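Local coordinates for uncharacterized protein Tfu_2867 (Thermobifida fusca, PDB 2QE6) that binds S-adenosylmethionine and is probably a methyltransferase of the Rossmann-like class, its substrate unknown, at residues 233-238 with 269-274; 190-195 with 229-234; 104-109 with 127-132; 200-205 with 261-266; 141-146 with 180-185. The protein carries 1 engineered substitution. One frame throughout, in Å; residues are numbered along the deposited sequence.

In the fold
All five contacts belong to one domain with the Rossmann-like fold of S-adenosylmethionine-dependent methyltransferases. Interactions 1 and 2 form a continuous unit, with centres 7 Å apart: they share Phe-234, and Lys-272 N lies 2.8 Å from Ser-190 O, a probable hydrogen bond between neighbouring strands. Interaction 5 abuts both through Arg-183 and comes close to the cofactor, the side chain of Ile-143 lying about 6 Å from S-adenosylmethionine. Interaction 3 is at the other edge of the same sheet, its centre 24 Å from that of interaction 1; the side chain of Tyr-109 is about 8 Å from the cofactor. Interaction 4 uses the start of the strand whose end serves interaction 1, and its centre is 33 Å from that of interaction 3.

Interaction 1 of 5, residues 233-238 with 269-274; sequences DFELVE and IGRKKA
In both Glu-235 (chi1 178°) and Arg-271 (chi1 -176°) CG is anti to the backbone N, so the two side chains leave the sheet side by side and on the same face, and the arginine then bends at chi3 (63°) to turn its guanidinium to the carboxylate. NH2 of Arg-271 meets OE1 of Glu-235 at 3.0 Å in a salt bridge; OE1 lies near the guanidinium plane, whereas NH2 comes from above the carboxylate plane. Beneath the pair, Glu-235 N donates to Arg-271 O (2.7 Å) and Arg-271 N to Glu-235 O (2.8 Å), while Val-237 N reaches Ile-269 O at 2.8 Å. Leu-236 and Gly-270 form a non-hydrogen-bonded pair with CA atoms only 3.9 Å apart. Phe-234 receives CB of Lys-272 over one ring face, 3.8 Å from the centroid, a CH-pi contact; the lysine chain runs on, extended, to Leu-186 O and Arg-183 O. An alanine in place of Phe-234 lacks the ring and would probably leave the lysine methylenes without their packing surface, the chain then held mainly at NZ. Strands 235-243 and 265-271 pair antiparallel here, the long-connected C-terminal pair that closes one edge of the sheet in class I methyltransferase folds.

Interaction 2 of 5, residues 190-195 with 229-234; sequences SYLFMT and RQFGDF
A selenium-bound methyl group sits on an aromatic face: CE of Met-194, modelled as selenomethionine, lies 3.7 Å from the centroid of the Phe-231 ring and 16° off its normal. The two side chains meet tip to tip, and the bend of Met-194 at chi3 (-80°) turns CE over the ring, making a Met-aromatic contact with the methyl, not the selenium, nearest. The same methyl touches CB of Gln-230 at 3.5 Å. The ring's rim is used too: Leu-192 O approaches CE2 of Phe-231 at 3.4 Å, in the ring plane, where the weakly positive ring hydrogens would favour an oxygen. Leu-192 adds CD2, 4.1 Å from CD2 of Phe-231, and its CB packs at 3.9 Å against CE2 of Phe-234. Two overlapping turns shape the backbone that carries the two rings: a type I turn from Arg-229 to Gly-232, then a type II' turn closed by Phe-234 N to Phe-231 O (2.9 Å), with Gly-232 at positive phi. The segments are joined by packing alone. The turn pair follows helix 224-229 and leads into strand 235-243; it lies over strand 191-197 beside helix 175-185, where Arg-183 touches Leu-192 and Phe-234, and Asp-176 holds the Gln-230 amide.

Interaction 3 of 5, residues 104-109 with 127-132; sequences DARVVY and DPNTAV
Strands 106-109 and 130-132 run almost exactly parallel, 7° apart with axes 4.6 Å from each other; buried side chains line their ladder, whereas the end where they begin is more exposed and bridged by water. In the compact part Tyr-109 N donates to Ala-131 O at 2.8 Å, the straightest of three ladder bonds at 173°; Val-107 N to Asn-129 O and Ala-131 N to Val-107 O are both 3.0 Å. One face of this ladder is filled by Tyr-109, whose ring lies with CG1 of Val-107 over its centre and with CE2 3.6 Å from CG2 of Thr-130. Thr-130 presents that methyl because CG2 is anti to its backbone N, which sets OG1 beside the backbone N, within reach of Asp-127. CG2 of Val-132 closes in on CB of Tyr-109 at 4.0 Å, and the tyrosine OH is bonded to His-95.

The opening end is looser. Asp-104 is exposed. Beyond the ladder bond to its O, the side chain of Asn-129 makes only packing contacts here, CB against Ala-105 O (3.5 Å) and CG of Arg-106, its amide plane nearly perpendicular to the guanidinium, which turns off to Met-152. Here a water spans the strands, donating to both Ala-105 O and Thr-130 OG1.

OG1 in turn donates to Asp-127 OD2 in a very short bond of 2.5 Å, while Asn-129 N reaches OD1 of Asp-127 to make an Asx turn. With Gln-99 also donating to OD2, the carboxylate collects three donors, which would favour its ionised form and pin the turn that feeds the second strand of this beta-alpha-beta unit.

Interaction 4 of 5, residues 200-205 with 261-266; sequences TGLPAQ and GEQLGM
The carboxamide of Gln-205 is held at OE1 from both sides of its plane and at NE2 within the plane. OE1 accepts two backbone donors from opposite sides, Thr-200 N and Leu-202 N, each at 2.9 Å and neither on a lone pair. NE2 donates to Thr-200 OG1 at 3.0 Å, nearly straight (171°), and across the contact to Gln-263 O at 2.7 Å. That last bond is more bent at the hydrogen (144°), yet the donor arrives nearly along the C=O axis. Four bonds therefore fix the rotation of the amide. The extended chain of Gln-205 brings it there and leaves CG 4.1 Å from CD2 of Leu-264. The side chains of Leu-202 and Gln-263 cross at about a right angle, CD1 of Leu-202 touching CB of Gln-263 (3.6 Å), whose NE2 goes to Ser-259. CG2 of Thr-200 meets CE of Met-266, a selenomethionine, tip to tip at 3.8 Å, and the threonine hydroxyl also bonds Tyr-243. A first-turn glutamine thus ties the loop between strand 191-197 and helix 203-216 to the loop entering strand 265-271; the two strands are antiparallel neighbours in the sheet of a class I methyltransferase fold.

Interaction 5 of 5, residues 141-146 with 180-185; sequences EYILNH and GAYRDA
Leu-144 is the main bump of this helix pair. With CG anti to its carbonyl carbon (chi1 -65°), its forked end enters a shallow hollow on the other helix, floored by Ala-185 and bordered by Ala-181 and Tyr-182. CD1 of Leu-144 lies 3.8 Å from CB of Ala-185 and 4.2 Å from O of Ala-181; CD2 of Leu-144 also touches that CB and stands 4.1 Å from CD1 of Tyr-182, at the ring edge. Two alanines one turn apart keep the hollow low enough for a leucine to enter. In the reverse direction Tyr-182 is the bump: its ring reaches across until OH stands 3.1 Å from CD1 of Ile-143, a tight approach in which the two side chains cross at about a right angle. The hydroxyl is also hydrogen-bonded to the backbone O of Val-137, itself a residue of the S-adenosylmethionine site. The axes of 141-145 and 180-185 approach to 10.9 Å and cross at -31°, so side chains rather than backbones bridge the gap. An alanine in place of Leu-144 would remove both methyl branches and would probably loosen the packing on Ala-185 and on the tyrosine edge. Helices 140-145 and 175-185 lie next to each other against strand 80-84, Ile-143 and Tyr-182 touching Leu-84 and Leu-144 touching Leu-82, with Phe-155 adding a further neighbour to Leu-144.

Interaction 1 of 5, residues 233-238 with 269-274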
# COMPACT_ATOMS: atom_id res chain seq x y z
N ASP A 233 7.41 15.64 -9.86
CA ASP A 233 7.62 15.72 -11.32
C ASP A 233 7.31 14.46 -12.08
O ASP A 233 7.57 14.41 -13.28
CB ASP A 233 9.11 15.89 -11.66
CG ASP A 233 9.71 17.16 -11.12
OD1 ASP A 233 8.95 18.13 -10.86
OD2 ASP A 233 10.96 17.17 -10.99
N PHE A 234 6.91 13.40 -11.42
CA PHE A 234 6.68 12.16 -12.16
C PHE A 234 5.49 12.37 -13.13
O PHE A 234 4.61 13.15 -12.87
CB PHE A 234 6.41 11.01 -11.20
CG PHE A 234 7.64 10.42 -10.56
CD1 PHE A 234 8.75 11.19 -10.26
CD2 PHE A 234 7.64 9.08 -10.18
CE1 PHE A 234 9.86 10.62 -9.64
CE2 PHE A 234 8.74 8.50 -9.56
CZ PHE A 234 9.85 9.28 -9.28
N GLU A 235 5.48 11.65 -14.24
CA GLU A 235 4.40 11.80 -15.21
C GLU A 235 3.32 10.74 -14.95
O GLU A 235 3.59 9.55 -15.11
CB GLU A 235 4.96 11.67 -16.62
CG GLU A 235 3.93 11.77 -17.72
CD GLU A 235 4.56 11.67 -19.07
OE1 GLU A 235 4.88 10.54 -19.52
OE2 GLU A 235 4.74 12.75 -19.67
N LEU A 236 2.12 11.17 -14.57
CA LEU A 236 1.05 10.22 -14.20
C LEU A 236 0.65 9.43 -15.42
O LEU A 236 0.47 9.99 -16.50
CB LEU A 236 -0.17 10.95 -13.64
CG LEU A 236 -0.05 11.55 -12.22
CD1 LEU A 236 -1.22 12.50 -12.03
CD2 LEU A 236 -0.01 10.45 -11.16
N VAL A 237 0.55 8.11 -15.28
CA VAL A 237 0.06 7.30 -16.38
C VAL A 237 -1.47 7.39 -16.34
O VAL A 237 -2.05 7.59 -15.29
CB VAL A 237 0.56 5.81 -16.32
CG1 VAL A 237 2.04 5.73 -15.92
CG2 VAL A 237 -0.27 5.00 -15.38
N GLU A 238 -2.10 7.27 -17.51
CA GLU A 238 -3.54 7.27 -17.63
C GLU A 238 -4.14 6.16 -16.76
O GLU A 238 -3.60 5.03 -16.72
CB GLU A 238 -3.98 7.07 -19.09
CG GLU A 238 -3.75 8.25 -20.04
CD GLU A 238 -4.66 9.46 -19.79
OE1 GLU A 238 -5.67 9.35 -19.05
OE2 GLU A 238 -4.34 10.53 -20.37
N ILE A 269 -0.44 6.08 -10.52
CA ILE A 269 0.90 5.60 -10.83
C ILE A 269 1.56 6.66 -11.71
O ILE A 269 0.96 7.14 -12.68
CB ILE A 269 0.91 4.27 -11.58
CG1 ILE A 269 0.37 3.16 -10.69
CG2 ILE A 269 2.36 3.89 -12.01
CD1 ILE A 269 0.50 1.79 -11.32
N GLY A 270 2.76 7.07 -11.34
CA GLY A 270 3.53 8.06 -12.08
C GLY A 270 4.88 7.52 -12.48
O GLY A 270 5.48 6.72 -11.74
N ARG A 271 5.38 7.98 -13.62
CA ARG A 271 6.65 7.53 -14.16
C ARG A 271 7.70 8.64 -14.04
O ARG A 271 7.43 9.79 -14.34
CB ARG A 271 6.47 7.12 -15.62
CG ARG A 271 7.68 6.53 -16.29
CD ARG A 271 7.40 6.18 -17.72
NE ARG A 271 7.06 7.35 -18.52
CZ ARG A 271 7.95 8.13 -19.12
NH1 ARG A 271 9.23 7.88 -19.02
NH2 ARG A 271 7.55 9.18 -19.81
N LYS A 272 8.91 8.29 -13.59
CA LYS A 272 10.03 9.22 -13.53
C LYS A 272 10.60 9.39 -14.91
O LYS A 272 10.92 8.43 -15.57
CB LYS A 272 11.13 8.71 -12.57
CG LYS A 272 12.18 9.72 -12.32
CD LYS A 272 13.05 9.37 -11.12
CE LYS A 272 13.92 10.54 -10.67
NZ LYS A 272 14.72 10.17 -9.45
N LYS A 273 10.73 10.63 -15.36
CA LYS A 273 11.24 10.88 -16.70
C LYS A 273 12.74 10.94 -16.70
O LYS A 273 13.34 11.29 -15.69
CB LYS A 273 10.67 12.19 -17.23
CG LYS A 273 9.17 12.13 -17.40
CD LYS A 273 8.63 13.25 -18.26
CE LYS A 273 8.32 14.51 -17.46
NZ LYS A 273 8.26 15.67 -18.43
N ALA A 274 13.34 10.56 -17.84
CA ALA A 274 14.73 10.91 -18.14
C ALA A 274 14.75 12.43 -18.26
O ALA A 274 13.71 13.01 -18.62
CB ALA A 274 15.22 10.25 -19.43
OXT ALA A 274 15.76 13.10 -18.00
O HOH W 1 9.85 12.97 -13.80
O HOH W 2 3.95 8.38 -17.97
O HOH W 3 -2.30 6.87 -12.72

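Interaction 2 of 5, residues 190-195 with 229-234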
# COMPACT_ATOMS: atom_id res chain seq x y z
N SER A 190 11.47 4.67 -13.82
CA SER A 190 10.91 4.06 -12.65
C SER A 190 9.48 4.55 -12.44
O SER A 190 9.05 5.51 -13.09
CB SER A 190 11.77 4.43 -11.46
OG SER A 190 13.00 3.73 -11.50
N TYR A 191 8.77 3.90 -11.52
CA TYR A 191 7.41 4.30 -11.19
C TYR A 191 7.22 4.45 -9.69
O TYR A 191 7.92 3.81 -8.91
CB TYR A 191 6.42 3.27 -11.74
CG TYR A 191 6.40 3.16 -13.25
CD1 TYR A 191 7.33 2.41 -13.91
CD2 TYR A 191 5.44 3.84 -14.00
CE1 TYR A 191 7.30 2.29 -15.31
CE2 TYR A 191 5.39 3.73 -15.39
CZ TYR A 191 6.33 2.94 -16.03
OH TYR A 191 6.31 2.86 -17.39
N LEU A 192 6.27 5.32 -9.33
CA LEU A 192 5.71 5.43 -7.99
C LEU A 192 4.21 5.09 -8.07
O LEU A 192 3.49 5.70 -8.86
CB LEU A 192 5.87 6.85 -7.45
CG LEU A 192 5.39 7.15 -6.02
CD1 LEU A 192 6.13 6.32 -5.01
CD2 LEU A 192 5.54 8.67 -5.76
N PHE A 193 3.79 4.08 -7.31
CA PHE A 193 2.38 3.60 -7.26
C PHE A 193 1.90 3.86 -5.82
O PHE A 193 2.46 3.31 -4.87
CB PHE A 193 2.39 2.10 -7.64
CG PHE A 193 1.05 1.39 -7.58
CD1 PHE A 193 -0.16 2.06 -7.55
CD2 PHE A 193 1.03 -0.01 -7.65
CE1 PHE A 193 -1.37 1.37 -7.56
CE2 PHE A 193 -0.18 -0.71 -7.64
CZ PHE A 193 -1.39 -0.00 -7.61
N MSE A 194 0.91 4.74 -5.64
CA MSE A 194 0.35 4.98 -4.33
C MSE A 194 -1.17 4.93 -4.34
O MSE A 194 -1.80 5.22 -5.36
CB MSE A 194 0.76 6.38 -3.83
CG MSE A 194 2.24 6.64 -3.96
SE MSE A 194 2.78 8.18 -2.91
CE MSE A 194 2.22 9.64 -4.09
N THR A 195 -1.77 4.61 -3.19
CA THR A 195 -3.21 4.80 -3.04
C THR A 195 -3.39 5.52 -1.70
O THR A 195 -2.51 5.49 -0.86
CB THR A 195 -4.02 3.52 -3.12
OG1 THR A 195 -3.88 2.78 -1.89
CG2 THR A 195 -3.61 2.70 -4.34
N ARG A 229 0.05 15.84 -6.01
CA ARG A 229 1.23 16.59 -5.66
C ARG A 229 2.36 15.71 -5.16
O ARG A 229 3.54 16.05 -5.34
CB ARG A 229 0.88 17.61 -4.61
CG ARG A 229 1.94 18.59 -4.27
CD ARG A 229 1.40 19.61 -3.25
NE ARG A 229 2.54 20.09 -2.49
CZ ARG A 229 2.92 19.63 -1.30
NH1 ARG A 229 2.21 18.72 -0.65
NH2 ARG A 229 4.00 20.14 -0.73
N GLN A 230 2.03 14.62 -4.50
CA GLN A 230 3.06 13.74 -3.92
C GLN A 230 3.73 12.86 -4.96
O GLN A 230 4.70 12.16 -4.68
CB GLN A 230 2.47 12.90 -2.78
CG GLN A 230 2.12 13.75 -1.55
CD GLN A 230 3.27 14.49 -1.00
OE1 GLN A 230 4.41 14.00 -1.06
NE2 GLN A 230 3.02 15.72 -0.48
N PHE A 231 3.23 12.94 -6.19
CA PHE A 231 3.92 12.36 -7.34
C PHE A 231 5.02 13.31 -7.89
O PHE A 231 5.75 12.94 -8.78
CB PHE A 231 2.90 11.98 -8.42
CG PHE A 231 2.03 10.79 -8.03
CD1 PHE A 231 0.86 10.98 -7.32
CD2 PHE A 231 2.41 9.50 -8.35
CE1 PHE A 231 0.09 9.90 -6.93
CE2 PHE A 231 1.62 8.41 -7.97
CZ PHE A 231 0.47 8.61 -7.27
N GLY A 232 5.14 14.53 -7.36
CA GLY A 232 6.22 15.45 -7.76
C GLY A 232 6.23 15.65 -9.26
O GLY A 232 5.20 15.77 -9.85
N ASP A 233 7.41 15.64 -9.86
CA ASP A 233 7.62 15.72 -11.32
C ASP A 233 7.31 14.46 -12.08
O ASP A 233 7.57 14.41 -13.28
CB ASP A 233 9.11 15.89 -11.66
CG ASP A 233 9.71 17.16 -11.12
OD1 ASP A 233 8.95 18.13 -10.86
OD2 ASP A 233 10.96 17.17 -10.99
N PHE A 234 6.91 13.40 -11.42
CA PHE A 234 6.68 12.16 -12.16
C PHE A 234 5.49 12.37 -13.13
O PHE A 234 4.61 13.15 -12.87
CB PHE A 234 6.41 11.01 -11.20
CG PHE A 234 7.64 10.42 -10.56
CD1 PHE A 234 8.75 11.19 -10.26
CD2 PHE A 234 7.64 9.08 -10.18
CE1 PHE A 234 9.86 10.62 -9.64
CE2 PHE A 234 8.74 8.50 -9.56
CZ PHE A 234 9.85 9.28 -9.28

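Interaction 3 of 5, residues 104-109 with 127-132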
# COMPACT_ATOMS: atom_id res chain seq x y z
N ASP A 104 10.97 -13.31 -13.45
CA ASP A 104 12.20 -12.76 -12.84
C ASP A 104 12.00 -11.61 -11.85
O ASP A 104 12.99 -11.12 -11.30
CB ASP A 104 13.11 -12.20 -13.93
CG ASP A 104 13.48 -13.24 -14.93
OD1 ASP A 104 13.52 -14.43 -14.54
OD2 ASP A 104 13.74 -12.83 -16.09
N ALA A 105 10.77 -11.17 -11.66
CA ALA A 105 10.49 -9.98 -10.86
C ALA A 105 10.99 -10.20 -9.43
O ALA A 105 10.93 -11.33 -8.91
CB ALA A 105 8.99 -9.67 -10.87
N ARG A 106 11.45 -9.10 -8.80
CA ARG A 106 11.99 -9.13 -7.44
C ARG A 106 11.25 -8.13 -6.59
O ARG A 106 11.03 -6.99 -7.03
CB ARG A 106 13.48 -8.82 -7.46
CG ARG A 106 14.31 -9.89 -8.20
CD ARG A 106 15.80 -9.71 -7.98
NE ARG A 106 16.20 -8.35 -8.35
CZ ARG A 106 16.44 -7.92 -9.59
NH1 ARG A 106 16.32 -8.72 -10.65
NH2 ARG A 106 16.78 -6.65 -9.78
N VAL A 107 10.80 -8.58 -5.41
CA VAL A 107 9.98 -7.73 -4.54
C VAL A 107 10.55 -7.76 -3.13
O VAL A 107 10.90 -8.85 -2.61
CB VAL A 107 8.46 -8.18 -4.51
CG1 VAL A 107 7.64 -7.26 -3.62
CG2 VAL A 107 7.87 -8.18 -5.94
N VAL A 108 10.67 -6.58 -2.54
CA VAL A 108 11.10 -6.42 -1.17
C VAL A 108 9.95 -5.75 -0.44
O VAL A 108 9.56 -4.65 -0.79
CB VAL A 108 12.38 -5.56 -1.07
CG1 VAL A 108 12.70 -5.26 0.42
CG2 VAL A 108 13.57 -6.25 -1.81
N TYR A 109 9.40 -6.45 0.55
CA TYR A 109 8.31 -5.92 1.34
C TYR A 109 8.83 -5.30 2.64
O TYR A 109 9.73 -5.82 3.27
CB TYR A 109 7.33 -7.01 1.73
CG TYR A 109 6.57 -7.76 0.65
CD1 TYR A 109 5.45 -7.23 0.03
CD2 TYR A 109 6.93 -9.05 0.31
CE1 TYR A 109 4.70 -7.97 -0.94
CE2 TYR A 109 6.20 -9.79 -0.63
CZ TYR A 109 5.08 -9.25 -1.25
OH TYR A 109 4.40 -10.06 -2.16
N ASP A 127 11.72 -18.38 -1.59
CA ASP A 127 11.75 -17.53 -2.79
C ASP A 127 12.98 -16.62 -2.77
O ASP A 127 13.06 -15.70 -1.98
CB ASP A 127 10.47 -16.71 -2.90
CG ASP A 127 10.36 -15.95 -4.23
OD1 ASP A 127 11.30 -15.98 -5.06
OD2 ASP A 127 9.30 -15.29 -4.42
N PRO A 128 13.94 -16.88 -3.67
CA PRO A 128 15.14 -16.06 -3.64
C PRO A 128 14.91 -14.66 -4.17
O PRO A 128 15.76 -13.81 -3.96
CB PRO A 128 16.10 -16.82 -4.56
CG PRO A 128 15.25 -17.55 -5.50
CD PRO A 128 13.99 -17.89 -4.75
N ASN A 129 13.79 -14.43 -4.86
CA ASN A 129 13.50 -13.08 -5.42
C ASN A 129 12.54 -12.27 -4.63
O ASN A 129 12.07 -11.23 -5.11
CB ASN A 129 12.97 -13.20 -6.84
CG ASN A 129 14.00 -13.83 -7.78
OD1 ASN A 129 13.65 -14.30 -8.85
ND2 ASN A 129 15.26 -13.86 -7.37
N THR A 130 12.24 -12.71 -3.41
CA THR A 130 11.29 -11.98 -2.59
C THR A 130 11.82 -11.95 -1.17
O THR A 130 12.30 -12.95 -0.65
CB THR A 130 9.89 -12.64 -2.67
OG1 THR A 130 9.53 -12.86 -4.04
CG2 THR A 130 8.84 -11.78 -2.04
N ALA A 131 11.79 -10.79 -0.54
CA ALA A 131 12.32 -10.60 0.80
C ALA A 131 11.35 -9.72 1.58
O ALA A 131 10.55 -9.02 0.96
CB ALA A 131 13.71 -9.95 0.74
N VAL A 132 11.39 -9.81 2.91
CA VAL A 132 10.53 -9.03 3.79
C VAL A 132 11.34 -8.52 4.98
O VAL A 132 12.19 -9.22 5.48
CB VAL A 132 9.29 -9.84 4.26
CG1 VAL A 132 9.68 -11.07 5.06
CG2 VAL A 132 8.30 -8.94 5.07
O HOH W 4 9.11 -11.82 -6.59

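Interaction 4 of 5, residues 200-205 with 261-266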
# COMPACT_ATOMS: atom_id res chain seq x y z
N THR A 200 -12.89 14.20 -1.00
CA THR A 200 -13.62 14.84 -2.08
C THR A 200 -14.91 15.43 -1.49
O THR A 200 -15.92 15.55 -2.17
CB THR A 200 -13.90 13.87 -3.24
OG1 THR A 200 -14.60 12.74 -2.74
CG2 THR A 200 -12.59 13.38 -3.91
N GLY A 201 -14.89 15.80 -0.20
CA GLY A 201 -16.04 16.42 0.45
C GLY A 201 -17.18 15.49 0.78
O GLY A 201 -18.32 15.89 0.91
N LEU A 202 -16.92 14.20 0.87
CA LEU A 202 -17.95 13.26 1.32
C LEU A 202 -17.79 13.01 2.85
O LEU A 202 -16.72 12.78 3.34
CB LEU A 202 -17.86 11.96 0.52
CG LEU A 202 -17.79 12.11 -1.01
CD1 LEU A 202 -17.71 10.71 -1.63
CD2 LEU A 202 -18.95 12.89 -1.59
N PRO A 203 -18.88 13.03 3.62
CA PRO A 203 -18.74 13.09 5.11
C PRO A 203 -17.87 11.98 5.79
O PRO A 203 -17.02 12.27 6.72
CB PRO A 203 -20.19 13.02 5.57
CG PRO A 203 -20.92 12.20 4.38
CD PRO A 203 -20.28 12.88 3.18
N ALA A 204 -18.03 10.77 5.28
CA ALA A 204 -17.37 9.58 5.80
C ALA A 204 -15.87 9.65 5.67
O ALA A 204 -15.17 8.92 6.36
CB ALA A 204 -17.85 8.36 5.07
N GLN A 205 -15.35 10.48 4.77
CA GLN A 205 -13.91 10.46 4.47
C GLN A 205 -13.12 11.01 5.66
O GLN A 205 -12.20 10.38 6.12
CB GLN A 205 -13.60 11.25 3.21
CG GLN A 205 -14.12 10.56 1.91
CD GLN A 205 -14.24 11.48 0.72
OE1 GLN A 205 -14.45 12.70 0.86
NE2 GLN A 205 -14.19 10.90 -0.46
N GLY A 261 -18.45 3.13 -0.61
CA GLY A 261 -17.19 2.40 -0.43
C GLY A 261 -16.18 2.56 -1.57
O GLY A 261 -14.96 2.44 -1.36
N GLU A 262 -16.69 2.80 -2.77
CA GLU A 262 -15.87 3.07 -3.95
C GLU A 262 -15.38 4.54 -4.01
O GLU A 262 -14.64 4.90 -4.92
CB GLU A 262 -16.64 2.68 -5.22
CG GLU A 262 -16.82 1.17 -5.33
CD GLU A 262 -17.78 0.78 -6.46
OE1 GLU A 262 -18.87 1.38 -6.57
OE2 GLU A 262 -17.44 -0.13 -7.24
N GLN A 263 -15.79 5.37 -3.06
CA GLN A 263 -15.35 6.78 -3.04
C GLN A 263 -14.49 7.19 -1.84
O GLN A 263 -14.31 8.40 -1.56
CB GLN A 263 -16.56 7.69 -3.12
CG GLN A 263 -17.27 7.56 -4.47
CD GLN A 263 -18.57 8.23 -4.42
OE1 GLN A 263 -18.70 9.33 -4.89
NE2 GLN A 263 -19.55 7.60 -3.80
N LEU A 264 -13.94 6.19 -1.15
CA LEU A 264 -13.10 6.41 0.01
C LEU A 264 -11.61 6.60 -0.34
O LEU A 264 -10.91 7.28 0.37
CB LEU A 264 -13.27 5.26 1.05
CG LEU A 264 -14.55 5.32 1.91
CD1 LEU A 264 -14.66 4.03 2.77
CD2 LEU A 264 -14.64 6.57 2.74
N GLY A 265 -11.14 5.98 -1.42
CA GLY A 265 -9.75 6.10 -1.81
C GLY A 265 -9.48 6.34 -3.28
O GLY A 265 -10.34 6.04 -4.14
N MSE A 266 -8.28 6.88 -3.56
CA MSE A 266 -7.81 7.07 -4.94
C MSE A 266 -6.50 6.37 -5.16
O MSE A 266 -5.79 6.11 -4.23
CB MSE A 266 -7.65 8.55 -5.29
CG MSE A 266 -8.98 9.25 -5.41
SE MSE A 266 -8.99 10.81 -6.46
CE MSE A 266 -10.86 11.20 -6.48

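Interaction 5 of 5, residues 141-146 with 180-185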
# COMPACT_ATOMS: atom_id res chain seq x y z
N GLU A 141 16.22 6.63 4.53
CA GLU A 141 17.65 6.36 4.61
C GLU A 141 17.89 4.96 5.13
O GLU A 141 18.68 4.23 4.56
CB GLU A 141 18.36 7.38 5.50
N TYR A 142 17.22 4.58 6.20
CA TYR A 142 17.38 3.23 6.73
C TYR A 142 16.86 2.18 5.71
O TYR A 142 17.54 1.19 5.42
CB TYR A 142 16.67 3.09 8.10
CG TYR A 142 16.74 1.69 8.66
CD1 TYR A 142 17.86 1.25 9.38
CD2 TYR A 142 15.71 0.79 8.46
CE1 TYR A 142 17.93 -0.03 9.86
CE2 TYR A 142 15.76 -0.49 8.95
CZ TYR A 142 16.86 -0.90 9.65
OH TYR A 142 16.89 -2.21 10.11
N ILE A 143 15.68 2.39 5.14
CA ILE A 143 15.11 1.38 4.24
C ILE A 143 15.96 1.22 2.97
O ILE A 143 16.30 0.10 2.57
CB ILE A 143 13.64 1.70 3.89
CG1 ILE A 143 12.75 1.38 5.10
CG2 ILE A 143 13.15 0.89 2.69
CD1 ILE A 143 11.40 2.05 5.02
N LEU A 144 16.35 2.33 2.36
CA LEU A 144 17.05 2.28 1.08
C LEU A 144 18.46 1.71 1.20
O LEU A 144 19.07 1.33 0.20
CB LEU A 144 17.07 3.65 0.42
CG LEU A 144 15.70 4.20 -0.01
CD1 LEU A 144 15.82 5.69 -0.31
CD2 LEU A 144 15.15 3.42 -1.22
N ASN A 145 18.98 1.62 2.43
CA ASN A 145 20.32 1.08 2.66
C ASN A 145 20.32 -0.29 3.33
O ASN A 145 21.37 -0.87 3.56
CB ASN A 145 21.13 2.11 3.43
CG ASN A 145 21.42 3.35 2.57
OD1 ASN A 145 22.18 3.27 1.61
ND2 ASN A 145 20.76 4.45 2.86
N HIS A 146 19.13 -0.84 3.56
CA HIS A 146 18.97 -2.15 4.19
C HIS A 146 19.57 -3.25 3.29
O HIS A 146 19.45 -3.18 2.06
CB HIS A 146 17.47 -2.38 4.47
CG HIS A 146 17.19 -3.51 5.40
ND1 HIS A 146 17.26 -4.83 5.01
CD2 HIS A 146 16.88 -3.53 6.72
CE1 HIS A 146 17.00 -5.61 6.05
NE2 HIS A 146 16.76 -4.84 7.10
N GLY A 180 9.36 12.31 -1.22
CA GLY A 180 10.45 12.87 -2.01
C GLY A 180 11.74 12.06 -1.96
O GLY A 180 12.44 11.95 -2.97
N ALA A 181 12.10 11.52 -0.81
CA ALA A 181 13.30 10.69 -0.71
C ALA A 181 13.21 9.45 -1.60
O ALA A 181 14.17 9.03 -2.22
CB ALA A 181 13.55 10.29 0.73
N TYR A 182 12.05 8.81 -1.63
CA TYR A 182 11.89 7.60 -2.43
C TYR A 182 11.86 7.96 -3.93
O TYR A 182 12.40 7.23 -4.72
CB TYR A 182 10.62 6.81 -2.00
CG TYR A 182 10.66 6.25 -0.57
CD1 TYR A 182 11.58 5.26 -0.23
CD2 TYR A 182 9.80 6.73 0.44
CE1 TYR A 182 11.65 4.73 1.07
CE2 TYR A 182 9.87 6.19 1.76
CZ TYR A 182 10.81 5.20 2.04
OH TYR A 182 10.92 4.65 3.31
N ARG A 183 11.20 9.06 -4.31
CA ARG A 183 11.19 9.50 -5.73
C ARG A 183 12.60 9.81 -6.20
O ARG A 183 12.97 9.46 -7.32
CB ARG A 183 10.33 10.76 -5.94
CG ARG A 183 8.84 10.52 -5.78
CD ARG A 183 8.02 11.60 -6.40
NE ARG A 183 8.57 12.88 -6.03
CZ ARG A 183 8.21 13.61 -4.99
NH1 ARG A 183 7.24 13.25 -4.19
NH2 ARG A 183 8.85 14.75 -4.77
N ASP A 184 13.37 10.46 -5.33
CA ASP A 184 14.73 10.86 -5.62
C ASP A 184 15.65 9.65 -5.78
O ASP A 184 16.56 9.72 -6.58
CB ASP A 184 15.31 11.80 -4.56
CG ASP A 184 14.70 13.20 -4.61
OD1 ASP A 184 14.00 13.52 -5.59
OD2 ASP A 184 14.91 13.96 -3.63
N ALA A 185 15.40 8.57 -5.05
CA ALA A 185 16.20 7.32 -5.19
C ALA A 185 16.11 6.63 -6.55
O ALA A 185 17.00 5.89 -6.94
CB ALA A 185 15.85 6.30 -4.09